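Local coordinates for protein chorismate synthase (Aquifex aeolicus, PDB 1Q1L) that probably catalyses the elimination of phosphate from 5-enolpyruvylshikimate-3-phosphate to give chorismate, using reduced FMN as cofactor, at residues F159-G164 with L236-G241. Residues are numbered along the deposited sequence; the frame is centred on the assembly and turned at random. Where two conformers were deposited one is given.
Sequences FGIKIG and LNVPPG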
ATOM      1  N   PHE A 159     -20.696 -16.503   5.908  1.00 30.36           N
ATOM      2  CA  PHE A 159     -21.608 -15.914   4.938  1.00 32.30           C
ATOM      3  C   PHE A 159     -22.103 -16.991   3.980  1.00 32.87           C
ATOM      4  O   PHE A 159     -22.726 -16.691   2.970  1.00 31.47           O
ATOM      5  CB  PHE A 159     -20.913 -14.805   4.148  1.00 32.39           C
ATOM      6  CG  PHE A 159     -20.275 -13.757   5.013  1.00 34.69           C
ATOM      7  CD1 PHE A 159     -18.985 -13.929   5.496  1.00 33.45           C
ATOM      8  CD2 PHE A 159     -20.985 -12.618   5.385  1.00 34.20           C
ATOM      9  CE1 PHE A 159     -18.407 -12.982   6.344  1.00 33.95           C
ATOM     10  CE2 PHE A 159     -20.421 -11.667   6.229  1.00 35.40           C
ATOM     11  CZ  PHE A 159     -19.127 -11.851   6.711  1.00 34.34           C
ATOM     12  N   GLY A 160     -21.812 -18.246   4.304  1.00 33.51           N
ATOM     13  CA  GLY A 160     -22.244 -19.343   3.455  1.00 33.90           C
ATOM     14  C   GLY A 160     -21.361 -19.562   2.243  1.00 35.20           C
ATOM     15  O   GLY A 160     -21.699 -20.359   1.359  1.00 34.89           O
ATOM     16  N   ILE A 161     -20.225 -18.869   2.203  1.00 33.32           N
ATOM     17  CA  ILE A 161     -19.290 -18.987   1.085  1.00 32.54           C
ATOM     18  C   ILE A 161     -18.373 -20.192   1.303  1.00 34.34           C
ATOM     19  O   ILE A 161     -17.649 -20.277   2.295  1.00 34.58           O
ATOM     20  CB  ILE A 161     -18.469 -17.677   0.911  1.00 32.14           C
ATOM     21  CG1 ILE A 161     -19.399 -16.556   0.413  1.00 31.08           C
ATOM     22  CG2 ILE A 161     -17.309 -17.896  -0.052  1.00 30.52           C
ATOM     23  CD1 ILE A 161     -18.766 -15.174   0.364  1.00 30.24           C
ATOM     24  N   LYS A 162     -18.427 -21.130   0.365  0.50 32.87           N
ATOM     25  CA  LYS A 162     -17.589 -22.406   0.447  0.50 32.88           C
ATOM     26  C   LYS A 162     -16.425 -22.451  -0.696  0.50 32.99           C
ATOM     27  O   LYS A 162     -16.677 -22.126  -1.942  0.50 32.44           O
ATOM     28  CB  LYS A 162     -18.599 -23.788   0.335  0.50 36.65           C
ATOM     29  CG  LYS A 162     -19.982 -23.813   1.541  0.50 41.73           C
ATOM     30  CD  LYS A 162     -21.161 -25.195   1.215  0.50 43.93           C
ATOM     31  CE  LYS A 162     -22.686 -25.056   2.246  0.50 47.26           C
ATOM     32  NZ  LYS A 162     -23.485 -23.550   2.056  0.50 52.35           N
ATOM     33  N   ILE A 163     -15.229 -22.843  -0.280  1.00 30.80           N
ATOM     34  CA  ILE A 163     -14.113 -22.936  -1.188  1.00 31.26           C
ATOM     35  C   ILE A 163     -13.668 -24.389  -1.221  1.00 30.72           C
ATOM     36  O   ILE A 163     -13.645 -25.063  -0.193  1.00 32.37           O
ATOM     37  CB  ILE A 163     -12.978 -21.996  -0.737  1.00 29.46           C
ATOM     38  CG1 ILE A 163     -13.439 -20.544  -0.953  1.00 33.01           C
ATOM     39  CG2 ILE A 163     -11.708 -22.317  -1.478  1.00 25.19           C
ATOM     40  CD1 ILE A 163     -12.391 -19.502  -0.720  1.00 35.60           C
ATOM     41  N   GLY A 164     -13.346 -24.879  -2.412  1.00 29.56           N
ATOM     42  CA  GLY A 164     -12.912 -26.253  -2.539  1.00 26.49           C
ATOM     43  C   GLY A 164     -12.101 -26.401  -3.796  1.00 26.96           C
ATOM     44  O   GLY A 164     -11.927 -25.427  -4.531  1.00 27.30           O
ATOM     45  N   LEU A 236     -18.077 -21.097  -3.847  1.00 27.80           N
ATOM     46  CA  LEU A 236     -19.517 -21.067  -4.063  1.00 30.05           C
ATOM     47  C   LEU A 236     -20.226 -20.015  -3.219  1.00 32.65           C
ATOM     48  O   LEU A 236     -19.782 -19.679  -2.120  1.00 29.83           O
ATOM     49  CB  LEU A 236     -20.123 -22.438  -3.748  1.00 30.89           C
ATOM     50  CG  LEU A 236     -19.535 -23.643  -4.487  1.00 33.23           C
ATOM     51  CD1 LEU A 236     -20.252 -24.913  -4.072  1.00 33.58           C
ATOM     52  CD2 LEU A 236     -19.661 -23.422  -5.985  1.00 31.94           C
ATOM     53  N   ASN A 237     -21.333 -19.506  -3.757  1.00 32.92           N
ATOM     54  CA  ASN A 237     -22.170 -18.510  -3.094  1.00 32.98           C
ATOM     55  C   ASN A 237     -21.540 -17.139  -2.909  1.00 33.29           C
ATOM     56  O   ASN A 237     -21.850 -16.427  -1.952  1.00 31.29           O
ATOM     57  CB  ASN A 237     -22.645 -19.044  -1.742  1.00 35.14           C
ATOM     58  CG  ASN A 237     -23.427 -20.337  -1.878  1.00 35.45           C
ATOM     59  OD1 ASN A 237     -24.346 -20.428  -2.687  1.00 34.45           O
ATOM     60  ND2 ASN A 237     -23.064 -21.344  -1.084  1.00 35.67           N
ATOM     61  N   VAL A 238     -20.653 -16.765  -3.824  1.00 31.48           N
ATOM     62  CA  VAL A 238     -20.024 -15.460  -3.758  1.00 29.94           C
ATOM     63  C   VAL A 238     -20.994 -14.514  -4.457  1.00 31.55           C
ATOM     64  O   VAL A 238     -21.381 -14.742  -5.602  1.00 29.30           O
ATOM     65  CB  VAL A 238     -18.666 -15.451  -4.490  1.00 31.29           C
ATOM     66  CG1 VAL A 238     -18.072 -14.044  -4.489  1.00 28.94           C
ATOM     67  CG2 VAL A 238     -17.711 -16.426  -3.815  1.00 25.98           C
ATOM     68  N   PRO A 239     -21.417 -13.447  -3.769  1.00 32.00           N
ATOM     69  CA  PRO A 239     -22.350 -12.504  -4.385  1.00 31.26           C
ATOM     70  C   PRO A 239     -21.689 -11.709  -5.505  1.00 31.96           C
ATOM     71  O   PRO A 239     -20.463 -11.660  -5.604  1.00 32.09           O
ATOM     72  CB  PRO A 239     -22.753 -11.615  -3.214  1.00 31.09           C
ATOM     73  CG  PRO A 239     -21.477 -11.548  -2.419  1.00 32.70           C
ATOM     74  CD  PRO A 239     -21.023 -12.996  -2.420  1.00 31.46           C
ATOM     75  N   PRO A 240     -22.500 -11.076  -6.367  1.00 30.96           N
ATOM     76  CA  PRO A 240     -21.986 -10.275  -7.478  1.00 31.92           C
ATOM     77  C   PRO A 240     -21.526  -8.963  -6.866  1.00 31.40           C
ATOM     78  O   PRO A 240     -22.050  -8.559  -5.834  1.00 31.59           O
ATOM     79  CB  PRO A 240     -23.221 -10.046  -8.355  1.00 29.31           C
ATOM     80  CG  PRO A 240     -24.234 -11.028  -7.858  1.00 28.83           C
ATOM     81  CD  PRO A 240     -23.968 -11.116  -6.397  1.00 30.56           C
ATOM     82  N   GLY A 241     -20.564  -8.297  -7.488  1.00 31.92           N
ATOM     83  CA  GLY A 241     -20.131  -7.019  -6.957  1.00 32.30           C
ATOM     84  C   GLY A 241     -18.778  -6.939  -6.285  1.00 30.72           C
ATOM     85  O   GLY A 241     -18.342  -5.842  -5.951  1.00 32.99           O
TER
HETATM   86  O   HOH W   1     -23.438 -16.236   0.344  1.00 59.31           O
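K162 and L236 form an antiparallel hydrogen-bonded pair. L236 N donates to K162 O at 2.6 Å, a doubtful value because that carbonyl belongs to one of two deposited conformers. The return bond, K162 N to L236 O, measures 3.2 Å and bends to 149° at the hydrogen. L236 O also receives a weak CA-H...O contact from I161 CA at 3.3 Å. Two residues before K162, the carbonyl of G160 is met by a side chain: N237 ND2 donates to G160 O over 3.0 Å. A chi1 of -58° sets N237 CG beside its own backbone N; ND2 approaches the G160 carbonyl from beyond its oxygen, tilted 22° from its plane. The carbonyls of F159 and N237 share a water, which donates 2.8 Å bonds to both F159 O and N237 O. Thus the pairing of strands passes first to a side-chain bond and then to a water bridge. The apolar part of the contact is made by I161, its CG1 3.4 Å from N237 O, while CG2 meets V238 CG2 obliquely and CD1 reaches P239 CD at 4.2 Å. G160, at positive phi, is the C-prime residue of the Schellman motif that ends helix 142-157, and the chain turns there into strand 162-170. The contact therefore lies where that strand begins and its antiparallel neighbour 229-236 ends, G164 continuing the pairing with F234. Helices 142-157 and 356-379 pack against I161 through L156 and L375, P239 rests on F391 of helix 384-399, and L236 touches helix 187-197.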